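Malonyl coenzyme A-acyl carrier protein transacylase (Helicobacter pylori, PDB 2H1Y) probably catalyses transfer of the malonyl group from malonyl-CoA to the holo-acyl carrier protein, releasing coenzyme A. Local coordinates at residues Lys31-Gly36 with Tyr81-Leu86; Asn63-Leu66 with Ala70-Gln73; Ala75-Ser80 with Glu120-Leu125; Val165-Phe170 with Val176-Val181; Glu244-Lys249 with Val253-Leu258. All coordinates share one frame; numbering follows the deposited sequence.

In the fold
From the N terminus, the first loop to open begins at 31-36 and closes at 81-86 (interaction 1). Interaction 2 (63-66 with 70-73) falls wholly within that span and folds the approach to helix 69-90 onto its first turn. Interaction 3 starts inside the same span but reaches forward to 120-125, so it crosses interaction 1. All three share helix 69-90 and touch in sequence: L66 packs on A75, and F33 on V79. The remaining contacts are local and follow in series. Interaction 4 closes a hairpin of the four-stranded antiparallel sheet, about 33 Å from interaction 1 between centres, and interaction 5 joins an edge strand of the six-stranded sheet to helix 249-259.

Interaction 1: Lys31-Gly36 with Tyr81-Leu86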
# COMPACT_ATOMS: atom_id res chain seq x y z
N LYS A 31 13.90 4.76 10.89
CA LYS A 31 15.02 5.09 11.77
C LYS A 31 15.90 6.19 11.17
O LYS A 31 16.09 7.24 11.79
CB LYS A 31 15.84 3.83 12.08
CG LYS A 31 16.68 3.89 13.37
CD LYS A 31 16.81 2.49 14.00
CE LYS A 31 18.00 2.37 14.98
NZ LYS A 31 17.99 3.45 16.03
N SER A 32 16.39 5.94 9.96
CA SER A 32 17.28 6.86 9.26
C SER A 32 16.69 8.26 9.16
O SER A 32 17.39 9.25 9.42
CB SER A 32 17.62 6.30 7.88
OG SER A 32 18.32 7.25 7.11
N PHE A 33 15.40 8.35 8.81
CA PHE A 33 14.72 9.64 8.73
C PHE A 33 14.76 10.37 10.07
O PHE A 33 15.23 11.52 10.17
CB PHE A 33 13.25 9.47 8.32
CG PHE A 33 13.03 9.21 6.86
CD1 PHE A 33 11.94 8.43 6.44
CD2 PHE A 33 13.89 9.72 5.89
CE1 PHE A 33 11.71 8.18 5.10
CE2 PHE A 33 13.65 9.47 4.52
CZ PHE A 33 12.56 8.70 4.13
N TYR A 34 14.25 9.67 11.09
CA TYR A 34 14.13 10.14 12.46
C TYR A 34 15.38 10.84 12.96
O TYR A 34 15.28 11.92 13.54
CB TYR A 34 13.81 8.96 13.38
CG TYR A 34 13.58 9.32 14.83
CD1 TYR A 34 14.59 9.14 15.79
CD2 TYR A 34 12.35 9.82 15.26
CE1 TYR A 34 14.38 9.47 17.13
CE2 TYR A 34 12.13 10.14 16.59
CZ TYR A 34 13.14 9.97 17.52
OH TYR A 34 12.90 10.29 18.84
N GLU A 35 16.54 10.21 12.74
CA GLU A 35 17.82 10.73 13.25
C GLU A 35 18.41 11.86 12.43
O GLU A 35 19.12 12.69 12.97
CB GLU A 35 18.83 9.61 13.38
CG GLU A 35 18.82 9.01 14.76
CD GLU A 35 18.98 7.49 14.76
OE1 GLU A 35 19.42 6.94 13.71
OE2 GLU A 35 18.67 6.86 15.80
N GLY A 36 18.13 11.89 11.13
CA GLY A 36 18.66 12.94 10.27
C GLY A 36 17.83 14.22 10.20
O GLY A 36 18.32 15.25 9.72
N TYR A 81 4.54 9.19 4.75
CA TYR A 81 4.24 10.60 5.04
C TYR A 81 5.52 11.38 5.20
O TYR A 81 5.68 12.42 4.59
CB TYR A 81 3.37 10.75 6.29
CG TYR A 81 2.86 12.15 6.50
CD1 TYR A 81 3.58 13.07 7.27
CD2 TYR A 81 1.65 12.58 5.92
CE1 TYR A 81 3.14 14.35 7.46
CE2 TYR A 81 1.18 13.89 6.10
CZ TYR A 81 1.94 14.77 6.88
OH TYR A 81 1.53 16.07 7.09
N ILE A 82 6.43 10.85 6.03
CA ILE A 82 7.70 11.51 6.32
C ILE A 82 8.57 11.63 5.07
O ILE A 82 9.06 12.72 4.75
CB ILE A 82 8.48 10.83 7.49
CG1 ILE A 82 7.71 11.00 8.80
CG2 ILE A 82 9.87 11.41 7.61
CD1 ILE A 82 8.22 10.18 9.94
N ALA A 83 8.73 10.52 4.36
CA ALA A 83 9.39 10.52 3.05
C ALA A 83 8.86 11.65 2.17
O ALA A 83 9.65 12.37 1.55
CB ALA A 83 9.19 9.19 2.36
N TYR A 84 7.53 11.80 2.13
CA TYR A 84 6.92 12.83 1.29
C TYR A 84 7.26 14.28 1.73
O TYR A 84 7.66 15.10 0.90
CB TYR A 84 5.40 12.65 1.22
CG TYR A 84 4.74 13.64 0.29
CD1 TYR A 84 4.52 14.98 0.68
CD2 TYR A 84 4.32 13.25 -0.98
CE1 TYR A 84 3.90 15.89 -0.19
CE2 TYR A 84 3.71 14.13 -1.83
CZ TYR A 84 3.50 15.45 -1.43
OH TYR A 84 2.90 16.31 -2.31
N GLN A 85 7.08 14.57 3.01
CA GLN A 85 7.43 15.88 3.59
C GLN A 85 8.88 16.29 3.38
O GLN A 85 9.17 17.38 2.88
CB GLN A 85 7.13 15.89 5.10
CG GLN A 85 5.66 15.71 5.47
CD GLN A 85 4.72 16.56 4.61
OE1 GLN A 85 3.68 16.06 4.17
NE2 GLN A 85 5.08 17.82 4.36
N LEU A 86 9.80 15.41 3.79
CA LEU A 86 11.23 15.63 3.60
C LEU A 86 11.54 15.92 2.14
O LEU A 86 12.14 16.95 1.82
CB LEU A 86 12.01 14.43 4.12
CG LEU A 86 12.58 14.44 5.56
CD1 LEU A 86 11.97 15.51 6.49
CD2 LEU A 86 12.52 13.06 6.20
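The first torsion of F33 (chi1 -78°) sets CG anti to its own carbonyl carbon and swings the ring off helix 31-36 toward helix 69-90. On the opposing side, I82 takes chi1 -66°, which leaves its CG2 methyl anti to the backbone N and directed at that ring, so the short branch makes the contact. The two side chains run past each other in opposite senses, with F33 CD1 lying 3.8 Å from I82 CG2. Further along the ring, F33 CZ reaches the backbone of the second helix and sits 3.8 Å from A83 CA, with the A83 methyl equally close. One turn on, L86 comes to the same side of the ring, its CD2 methyl 3.6 Å from F33 CD2. The ring thus lies obliquely against I82, A83 and L86 of the partner helix. The short segments diverge by 45°, and their axes stay 10.8 Å apart, a separation that the ring bridges. V79, a turn earlier on helix 69-90, extends the pocket through its CG1, 3.8 Å from F33 CE1. I82 also leans on A40, L43 and F44 of helix 38-51, which places it between two helices. Charge is kept away from this interface: K31 NZ and E35 OE2 form a weak salt bridge of 3.5 Å along the exposed side of the short helix. The touching residues are all buried and their closest approaches are between carbon atoms, which implies that shape and hydrophobic burial, with no directional bond, hold helix 31-36 against its neighbour.

Interaction 2: Asn63-Leu66 with Ala70-Gln73; sequences NELL and AYTQ
L65 lays its CG over one face of the Y71 ring, a CH-pi contact with CG 4.0 Å from the ring centroid. The methine is displaced toward the rim, and its nearest ring atom is Y71 CD2, at 3.7 Å from L65 CG. With chi1 at -154° the branch runs anti to the backbone N, which carries it across the ring. This is the looser side, for both residues remain partly exposed, although H127 and V53 also flank the tyrosine. The deeper side is tighter and more polar. There T72 OG1 comes within 2.6 Å of L66 O, while E68 O, four residues back and just ahead of the helix, is a second acceptor for the same hydroxyl proton. That proton can serve one carbonyl at a time, so the bond to L66 is not settled. The buried L66 side chain passes Y71 O and packs against A75. Behind it the loop is shaped by N63, whose OD1 accepts from two backbone donors: L65 N, and L66 N at 2.8 Å with an almost straight 173° N-H...O angle. The first bond defines an Asx turn and the pair an Asx motif, here folding the link between helices 55-60 and 69-90.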
# COMPACT_ATOMS: atom_id res chain seq x y z
N ASN A 63 9.05 -6.07 18.69
CA ASN A 63 7.99 -5.65 19.62
C ASN A 63 6.69 -6.45 19.74
O ASN A 63 6.00 -6.32 20.77
CB ASN A 63 7.68 -4.15 19.47
CG ASN A 63 7.02 -3.81 18.16
OD1 ASN A 63 5.84 -4.10 17.94
ND2 ASN A 63 7.78 -3.18 17.27
N GLU A 64 6.33 -7.24 18.73
CA GLU A 64 5.06 -8.00 18.76
C GLU A 64 3.79 -7.23 18.26
O GLU A 64 2.85 -7.86 17.76
CB GLU A 64 4.81 -8.61 20.16
CG GLU A 64 4.08 -9.96 20.18
CD GLU A 64 4.94 -11.10 19.65
OE1 GLU A 64 4.81 -11.42 18.44
OE2 GLU A 64 5.75 -11.68 20.42
N LEU A 65 3.77 -5.91 18.40
CA LEU A 65 2.59 -5.08 18.04
C LEU A 65 2.56 -4.69 16.55
O LEU A 65 1.52 -4.80 15.88
CB LEU A 65 2.55 -3.82 18.92
CG LEU A 65 1.20 -3.15 19.18
CD1 LEU A 65 0.24 -4.09 19.87
CD2 LEU A 65 1.38 -1.90 20.00
N LEU A 66 3.72 -4.26 16.06
CA LEU A 66 3.93 -3.95 14.64
C LEU A 66 3.52 -5.09 13.71
O LEU A 66 3.40 -4.90 12.49
CB LEU A 66 5.40 -3.58 14.42
CG LEU A 66 5.95 -2.83 13.19
CD1 LEU A 66 6.53 -3.78 12.17
CD2 LEU A 66 4.93 -1.86 12.57
N ALA A 70 -3.48 -3.56 12.48
CA ALA A 70 -3.86 -2.28 13.07
C ALA A 70 -2.66 -1.36 13.32
O ALA A 70 -2.82 -0.13 13.37
CB ALA A 70 -4.66 -2.48 14.34
N TYR A 71 -1.47 -1.93 13.47
CA TYR A 71 -0.28 -1.09 13.67
C TYR A 71 0.66 -1.04 12.48
O TYR A 71 1.40 -0.05 12.29
CB TYR A 71 0.42 -1.40 15.01
CG TYR A 71 -0.53 -1.13 16.16
CD1 TYR A 71 -0.68 0.16 16.67
CD2 TYR A 71 -1.33 -2.15 16.68
CE1 TYR A 71 -1.57 0.42 17.70
CE2 TYR A 71 -2.23 -1.90 17.71
CZ TYR A 71 -2.34 -0.62 18.22
OH TYR A 71 -3.23 -0.37 19.25
N THR A 72 0.62 -2.09 11.66
CA THR A 72 1.34 -2.10 10.40
C THR A 72 0.87 -0.99 9.45
O THR A 72 1.68 -0.17 8.97
CB THR A 72 1.18 -3.41 9.73
OG1 THR A 72 1.57 -4.42 10.64
CG2 THR A 72 2.07 -3.49 8.53
N GLN A 73 -0.45 -0.98 9.19
CA GLN A 73 -1.03 -0.03 8.26
C GLN A 73 -0.64 1.44 8.59
O GLN A 73 -0.13 2.15 7.72
CB GLN A 73 -2.53 -0.29 8.09
CG GLN A 73 -2.82 -1.70 7.52
CD GLN A 73 -4.22 -1.89 6.92
OE1 GLN A 73 -4.95 -0.93 6.68
NE2 GLN A 73 -4.59 -3.13 6.67

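Interaction 3: Ala75-Ser80 with Glu120-Leu125; sequences AIYLVS and EKALKL
Y77 reaches from helix 69-90 to A122 and L123 of helix 119-137, and its CB starts the ring in that direction: chi1 of 169° puts CG anti to the backbone N. Beyond CG the two sides of the ring diverge in what they meet. On one side CD2 lies 3.7 Å from the CD2 methyl of L123, which arrives at the ring edge in its plane, the two side chains crossing at about a right angle. Next comes CE2, 3.5 Å from A122 CB and also close to the backbone N of L123. On the other side CE1 stands 3.8 Å from the same A122 methyl. At the far end CZ and A122 CB are 3.3 Å apart, a close approach in which the methyl sits over one face of the ring. This is an antiparallel helix pair of the larger alpha/beta part of the acyltransferase fold: the short segments run at 154° to each other, their axes 9.7 Å apart, and a tyrosine fills the gap between them against the smallest side chain opposite. The tip, OH, is likewise 3.3 Å from A122 CB, and its polar need is met by a hydrogen bond with S112 OG of helix 105-116, which makes Y77 a link among three helices. Alongside, L78 adds a looser contact, its CG 4.3 Å from L123 CD2, before turning to M55 and L59 of helix 55-60. Two residues after L123, L125 takes no part in the pair and packs on F221, L224 and L225 of helix 218-228.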
# COMPACT_ATOMS: atom_id res chain seq x y z
N ALA A 75 1.92 2.38 10.45
CA ALA A 75 3.38 2.52 10.46
C ALA A 75 3.88 2.80 9.05
O ALA A 75 4.71 3.70 8.82
CB ALA A 75 4.03 1.28 11.01
N ILE A 76 3.37 2.02 8.09
CA ILE A 76 3.72 2.22 6.69
C ILE A 76 3.28 3.63 6.30
O ILE A 76 4.08 4.41 5.75
CB ILE A 76 3.11 1.12 5.79
CG1 ILE A 76 3.65 -0.24 6.19
CG2 ILE A 76 3.40 1.40 4.32
CD1 ILE A 76 2.94 -1.42 5.57
N TYR A 77 2.05 4.01 6.63
CA TYR A 77 1.64 5.39 6.32
C TYR A 77 2.64 6.40 6.88
O TYR A 77 3.00 7.37 6.21
CB TYR A 77 0.22 5.72 6.81
CG TYR A 77 -0.12 7.21 6.74
CD1 TYR A 77 -0.33 7.86 5.51
CD2 TYR A 77 -0.20 7.98 7.91
CE1 TYR A 77 -0.62 9.22 5.46
CE2 TYR A 77 -0.49 9.33 7.87
CZ TYR A 77 -0.70 9.95 6.65
OH TYR A 77 -1.01 11.30 6.65
N LEU A 78 3.10 6.15 8.11
CA LEU A 78 3.97 7.09 8.80
C LEU A 78 5.24 7.38 8.01
O LEU A 78 5.57 8.53 7.74
CB LEU A 78 4.33 6.53 10.15
CG LEU A 78 4.47 7.46 11.35
CD1 LEU A 78 5.22 6.66 12.41
CD2 LEU A 78 5.16 8.81 11.01
N VAL A 79 5.97 6.33 7.65
CA VAL A 79 7.19 6.52 6.89
C VAL A 79 6.91 7.13 5.49
O VAL A 79 7.60 8.07 5.07
CB VAL A 79 8.01 5.21 6.86
CG1 VAL A 79 9.30 5.38 6.04
CG2 VAL A 79 8.29 4.72 8.31
N SER A 80 5.88 6.64 4.80
CA SER A 80 5.48 7.29 3.54
C SER A 80 5.27 8.80 3.69
O SER A 80 5.78 9.59 2.89
CB SER A 80 4.22 6.65 2.97
OG SER A 80 4.49 5.35 2.50
N GLU A 120 -2.90 13.34 11.45
CA GLU A 120 -3.44 12.50 12.55
C GLU A 120 -4.73 11.80 12.18
O GLU A 120 -4.98 10.71 12.65
CB GLU A 120 -3.49 13.17 13.94
CG GLU A 120 -3.55 14.67 13.98
CD GLU A 120 -2.21 15.32 13.69
OE1 GLU A 120 -2.11 15.99 12.64
OE2 GLU A 120 -1.26 15.16 14.50
N LYS A 121 -5.52 12.41 11.29
CA LYS A 121 -6.71 11.75 10.77
C LYS A 121 -6.38 10.51 9.94
O LYS A 121 -7.12 9.51 9.98
CB LYS A 121 -7.58 12.72 9.98
CG LYS A 121 -8.49 13.57 10.84
CD LYS A 121 -9.67 14.10 10.02
CE LYS A 121 -10.50 15.11 10.80
NZ LYS A 121 -9.80 16.41 10.79
N ALA A 122 -5.29 10.55 9.18
CA ALA A 122 -4.93 9.41 8.34
C ALA A 122 -4.40 8.24 9.17
O ALA A 122 -4.75 7.08 8.90
CB ALA A 122 -3.94 9.82 7.29
N LEU A 123 -3.59 8.55 10.19
CA LEU A 123 -3.12 7.54 11.13
C LEU A 123 -4.31 6.83 11.77
O LEU A 123 -4.32 5.59 11.88
CB LEU A 123 -2.25 8.16 12.23
CG LEU A 123 -0.89 8.75 11.84
CD1 LEU A 123 -0.41 9.75 12.87
CD2 LEU A 123 0.17 7.67 11.61
N LYS A 124 -5.31 7.62 12.18
CA LYS A 124 -6.48 7.08 12.87
C LYS A 124 -7.32 6.24 11.92
O LYS A 124 -7.77 5.14 12.27
CB LYS A 124 -7.31 8.19 13.52
CG LYS A 124 -6.85 8.56 14.94
CD LYS A 124 -7.68 9.72 15.52
CE LYS A 124 -7.79 9.65 17.06
NZ LYS A 124 -8.57 10.81 17.65
N LEU A 125 -7.51 6.74 10.70
CA LEU A 125 -8.19 5.94 9.69
C LEU A 125 -7.44 4.63 9.37
O LEU A 125 -8.06 3.56 9.34
CB LEU A 125 -8.44 6.75 8.42
CG LEU A 125 -9.15 6.00 7.28
CD1 LEU A 125 -10.64 5.90 7.52
CD2 LEU A 125 -8.89 6.67 5.96

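Interaction 4: Val165-Phe170 with Val176-Val181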
# COMPACT_ATOMS: atom_id res chain seq x y z
N VAL A 165 -12.04 -19.15 -1.87
CA VAL A 165 -10.75 -18.70 -2.38
C VAL A 165 -10.96 -17.62 -3.43
O VAL A 165 -11.79 -17.76 -4.32
CB VAL A 165 -9.94 -19.89 -2.99
CG1 VAL A 165 -8.60 -19.41 -3.47
CG2 VAL A 165 -9.72 -21.01 -1.98
N TRP A 166 -10.21 -16.54 -3.33
CA TRP A 166 -10.33 -15.45 -4.27
C TRP A 166 -8.97 -14.88 -4.62
O TRP A 166 -8.05 -14.90 -3.81
CB TRP A 166 -11.17 -14.33 -3.64
CG TRP A 166 -12.62 -14.69 -3.40
CD1 TRP A 166 -13.67 -14.51 -4.28
CD2 TRP A 166 -13.19 -15.27 -2.22
NE1 TRP A 166 -14.84 -14.95 -3.70
CE2 TRP A 166 -14.58 -15.43 -2.45
CE3 TRP A 166 -12.65 -15.68 -0.99
CZ2 TRP A 166 -15.43 -15.98 -1.50
CZ3 TRP A 166 -13.50 -16.22 -0.05
CH2 TRP A 166 -14.88 -16.38 -0.32
N CYS A 167 -8.85 -14.37 -5.84
CA CYS A 167 -7.73 -13.53 -6.23
C CYS A 167 -7.76 -12.15 -5.56
O CYS A 167 -8.76 -11.42 -5.63
CB CYS A 167 -7.74 -13.37 -7.75
SG CYS A 167 -7.45 -14.91 -8.64
N ALA A 168 -6.65 -11.77 -4.93
CA ALA A 168 -6.60 -10.56 -4.12
C ALA A 168 -5.62 -9.50 -4.61
O ALA A 168 -5.85 -8.30 -4.43
CB ALA A 168 -6.31 -10.91 -2.68
N ASN A 169 -4.50 -9.94 -5.18
CA ASN A 169 -3.57 -9.02 -5.83
C ASN A 169 -3.20 -9.55 -7.20
O ASN A 169 -2.93 -10.76 -7.35
CB ASN A 169 -2.25 -8.91 -5.07
CG ASN A 169 -2.39 -8.34 -3.68
OD1 ASN A 169 -3.47 -7.92 -3.23
ND2 ASN A 169 -1.27 -8.32 -2.98
N PHE A 170 -3.14 -8.65 -8.17
CA PHE A 170 -2.43 -8.92 -9.41
C PHE A 170 -1.18 -8.03 -9.48
O PHE A 170 -1.22 -6.87 -9.91
CB PHE A 170 -3.35 -8.73 -10.63
CG PHE A 170 -4.61 -9.59 -10.60
CD1 PHE A 170 -5.87 -9.00 -10.53
CD2 PHE A 170 -4.52 -10.98 -10.65
CE1 PHE A 170 -7.03 -9.78 -10.51
CE2 PHE A 170 -5.67 -11.77 -10.62
CZ PHE A 170 -6.93 -11.16 -10.55
N VAL A 176 0.63 -13.55 -8.08
CA VAL A 176 -0.76 -13.37 -7.71
C VAL A 176 -1.00 -13.78 -6.26
O VAL A 176 -0.61 -14.86 -5.83
CB VAL A 176 -1.72 -14.12 -8.71
CG1 VAL A 176 -3.16 -14.09 -8.27
CG2 VAL A 176 -1.59 -13.51 -10.14
N VAL A 177 -1.62 -12.90 -5.50
CA VAL A 177 -1.93 -13.19 -4.12
C VAL A 177 -3.38 -13.62 -4.02
O VAL A 177 -4.27 -12.95 -4.54
CB VAL A 177 -1.64 -11.98 -3.22
CG1 VAL A 177 -1.93 -12.31 -1.75
CG2 VAL A 177 -0.19 -11.56 -3.37
N LEU A 178 -3.61 -14.77 -3.39
CA LEU A 178 -4.95 -15.31 -3.20
C LEU A 178 -5.40 -15.10 -1.77
O LEU A 178 -4.56 -15.03 -0.87
CB LEU A 178 -5.03 -16.78 -3.59
CG LEU A 178 -4.52 -17.19 -4.98
CD1 LEU A 178 -4.56 -18.71 -5.14
CD2 LEU A 178 -5.21 -16.49 -6.15
N ALA A 179 -6.71 -14.97 -1.56
CA ALA A 179 -7.22 -14.77 -0.20
C ALA A 179 -8.28 -15.80 0.11
O ALA A 179 -8.94 -16.31 -0.79
CB ALA A 179 -7.76 -13.38 -0.03
N GLY A 180 -8.43 -16.13 1.39
CA GLY A 180 -9.47 -17.06 1.79
C GLY A 180 -9.26 -17.83 3.08
O GLY A 180 -8.50 -17.41 3.96
N VAL A 181 -9.98 -18.95 3.18
CA VAL A 181 -9.89 -19.82 4.34
C VAL A 181 -8.62 -20.62 4.14
O VAL A 181 -8.40 -21.20 3.07
CB VAL A 181 -11.14 -20.73 4.51
CG1 VAL A 181 -10.99 -21.65 5.72
CG2 VAL A 181 -12.41 -19.90 4.64
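W166 and A179 pair through both of their backbone bonds: W166 N donates to A179 O at 2.8 Å, and A179 N returns a bond of 2.6 Å to W166 O. Farther along, the hydrogen bonding changes. V177 O accepts twice, from A168 N at 2.7 Å, nearly head-on with a C=O...N angle of 161°, and from N169 N at 3.1 Å, more bent at 132°. V177 N completes the pair by donating to N169 O over 3.1 Å. Two consecutive residues thus face V177, the definition of a classic beta bulge, and the register slips by one between C167 and N169. Weaker CA-H...O contacts from V165, V176 and L178 to A179 O, N169 O and W166 O, respectively, run between these bonds. Apolar packing sorts by face. C167, F170, V176 and L178 share one side with V165. Here C167 SG meets L178 CD2 at 3.7 Å, while F170 and V176 lie side by side and V176 CG2 comes to the ring edge, 3.9 Å from F170 CD2. L155 and L156 of helix 152-160 cover this face. On the other side are W166, N169, V177 and A179, and the bulge brings A168 CB to 3.9 Å from A179 CB, with M144 alongside. At G180 the chain turns a corner, and V181 occupies the N-cap position of helix 182-185. Strands 165-172 and 175-179 make a beta hairpin in an antiparallel sheet of order 2-3-1-4, typical of the ferredoxin-like subdomain of malonyl-CoA:ACP transacylases.

Interaction 5: Glu244-Lys249 with Val253-Leu258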
# COMPACT_ATOMS: atom_id res chain seq x y z
N GLU A 244 -8.80 3.45 -12.68
CA GLU A 244 -9.19 4.75 -13.19
C GLU A 244 -8.79 5.83 -12.18
O GLU A 244 -8.96 5.64 -10.98
CB GLU A 244 -10.71 4.78 -13.46
CG GLU A 244 -11.18 3.76 -14.53
CD GLU A 244 -12.71 3.51 -14.55
OE1 GLU A 244 -13.31 3.35 -13.46
OE2 GLU A 244 -13.30 3.46 -15.66
N ALA A 245 -8.26 6.95 -12.68
CA ALA A 245 -7.84 8.09 -11.85
C ALA A 245 -9.01 8.79 -11.19
O ALA A 245 -10.10 8.78 -11.72
CB ALA A 245 -7.08 9.10 -12.71
N TYR A 246 -8.77 9.38 -10.01
CA TYR A 246 -9.76 10.19 -9.28
C TYR A 246 -9.11 11.27 -8.43
O TYR A 246 -7.96 11.15 -8.03
CB TYR A 246 -10.70 9.32 -8.43
CG TYR A 246 -10.05 8.56 -7.29
CD1 TYR A 246 -9.46 7.29 -7.51
CD2 TYR A 246 -10.06 9.06 -5.98
CE1 TYR A 246 -8.89 6.57 -6.47
CE2 TYR A 246 -9.46 8.34 -4.93
CZ TYR A 246 -8.89 7.09 -5.18
OH TYR A 246 -8.32 6.38 -4.16
N HIS A 247 -9.88 12.32 -8.14
CA HIS A 247 -9.34 13.53 -7.53
C HIS A 247 -10.38 14.31 -6.71
O HIS A 247 -10.28 15.55 -6.61
CB HIS A 247 -8.78 14.44 -8.62
CG HIS A 247 -9.73 14.64 -9.75
ND1 HIS A 247 -10.11 13.61 -10.59
CD2 HIS A 247 -10.42 15.74 -10.16
CE1 HIS A 247 -10.98 14.07 -11.48
NE2 HIS A 247 -11.18 15.36 -11.23
N ASN A 248 -11.37 13.61 -6.15
CA ASN A 248 -12.32 14.23 -5.20
C ASN A 248 -12.81 13.31 -4.07
O ASN A 248 -12.56 12.10 -4.09
CB ASN A 248 -13.50 14.94 -5.90
CG ASN A 248 -14.28 14.02 -6.80
OD1 ASN A 248 -14.29 14.23 -8.00
ND2 ASN A 248 -14.92 13.00 -6.24
N LYS A 249 -13.54 13.91 -3.13
CA LYS A 249 -13.99 13.22 -1.92
C LYS A 249 -14.99 12.11 -2.22
O LYS A 249 -14.86 11.00 -1.71
CB LYS A 249 -14.60 14.20 -0.93
CG LYS A 249 -15.19 13.54 0.29
CD LYS A 249 -15.26 14.47 1.47
CE LYS A 249 -16.04 13.79 2.59
NZ LYS A 249 -16.14 14.62 3.83
N VAL A 253 -14.19 8.29 -1.34
CA VAL A 253 -15.10 7.56 -0.43
C VAL A 253 -15.51 6.27 -1.08
O VAL A 253 -15.36 5.20 -0.49
CB VAL A 253 -16.40 8.35 -0.03
CG1 VAL A 253 -17.37 7.46 0.79
CG2 VAL A 253 -16.08 9.63 0.77
N GLU A 254 -16.00 6.38 -2.31
CA GLU A 254 -16.45 5.24 -3.08
C GLU A 254 -15.31 4.26 -3.39
O GLU A 254 -15.45 3.04 -3.21
CB GLU A 254 -17.11 5.73 -4.38
CG GLU A 254 -17.56 4.60 -5.30
CD GLU A 254 -17.99 5.08 -6.68
OE1 GLU A 254 -18.37 6.26 -6.85
OE2 GLU A 254 -17.95 4.24 -7.61
N LEU A 255 -14.19 4.78 -3.86
CA LEU A 255 -13.11 3.91 -4.34
C LEU A 255 -12.23 3.25 -3.26
O LEU A 255 -11.84 2.08 -3.41
CB LEU A 255 -12.30 4.61 -5.44
CG LEU A 255 -13.17 4.75 -6.71
CD1 LEU A 255 -12.62 5.74 -7.68
CD2 LEU A 255 -13.42 3.39 -7.40
N LEU A 256 -11.96 3.97 -2.17
CA LEU A 256 -11.27 3.38 -1.02
C LEU A 256 -12.16 2.37 -0.29
O LEU A 256 -11.64 1.54 0.46
CB LEU A 256 -10.76 4.44 -0.04
CG LEU A 256 -9.57 5.32 -0.46
CD1 LEU A 256 -9.22 6.35 0.59
CD2 LEU A 256 -8.32 4.48 -0.81
N SER A 257 -13.48 2.44 -0.51
CA SER A 257 -14.43 1.46 0.07
C SER A 257 -14.33 0.18 -0.71
O SER A 257 -14.07 -0.89 -0.17
CB SER A 257 -15.89 1.91 -0.08
OG SER A 257 -16.24 3.03 0.71
N LEU A 258 -14.56 0.33 -2.00
CA LEU A 258 -14.67 -0.76 -2.93
C LEU A 258 -13.37 -1.57 -3.03
O LEU A 258 -13.39 -2.80 -3.21
CB LEU A 258 -15.08 -0.18 -4.29
CG LEU A 258 -15.85 -1.03 -5.29
CD1 LEU A 258 -15.00 -1.33 -6.54
CD2 LEU A 258 -16.47 -2.30 -4.66
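The backbones of K249 and V253 join in the first turn of helix 249-259, where V253 N donates to K249 O at 2.8 Å in a nearly straight bond of 172°, with N248 at the N-cap position. The side chains of this pair also touch, K249 CG lying 4.0 Å from V253 CG2. K249 then extends away in a stretched chain, and its NZ is held by the backbone carbonyls of E226 and L229. Y246 carries the main apolar contact. Its CG lies between the backbone N and the carbonyl carbon (chi1 65°), the crowded position, and from there the ring turns back toward the helix. L255 passes it in the opposite direction, with CB over one face near the rim, while the closest approach is 3.5 Å between Y246 CD1 and L255 CD1. At the ring's end Y246 OH comes 3.9 Å from L256 CD2, the two side chains roughly perpendicular, and the hydroxyl is hydrogen-bonded with E107 OE1. S257 OG donates to V253 O at 2.6 Å inside the helix. Strand 245-246 lies at one edge of the six-stranded sheet, antiparallel to 236-238 through Y246 and I237; helix 249-259 packs back on that strand through L255, while L256 meets V108 and V111 of helix 105-116 and V253 meets Q222 and E226 of helix 218-228.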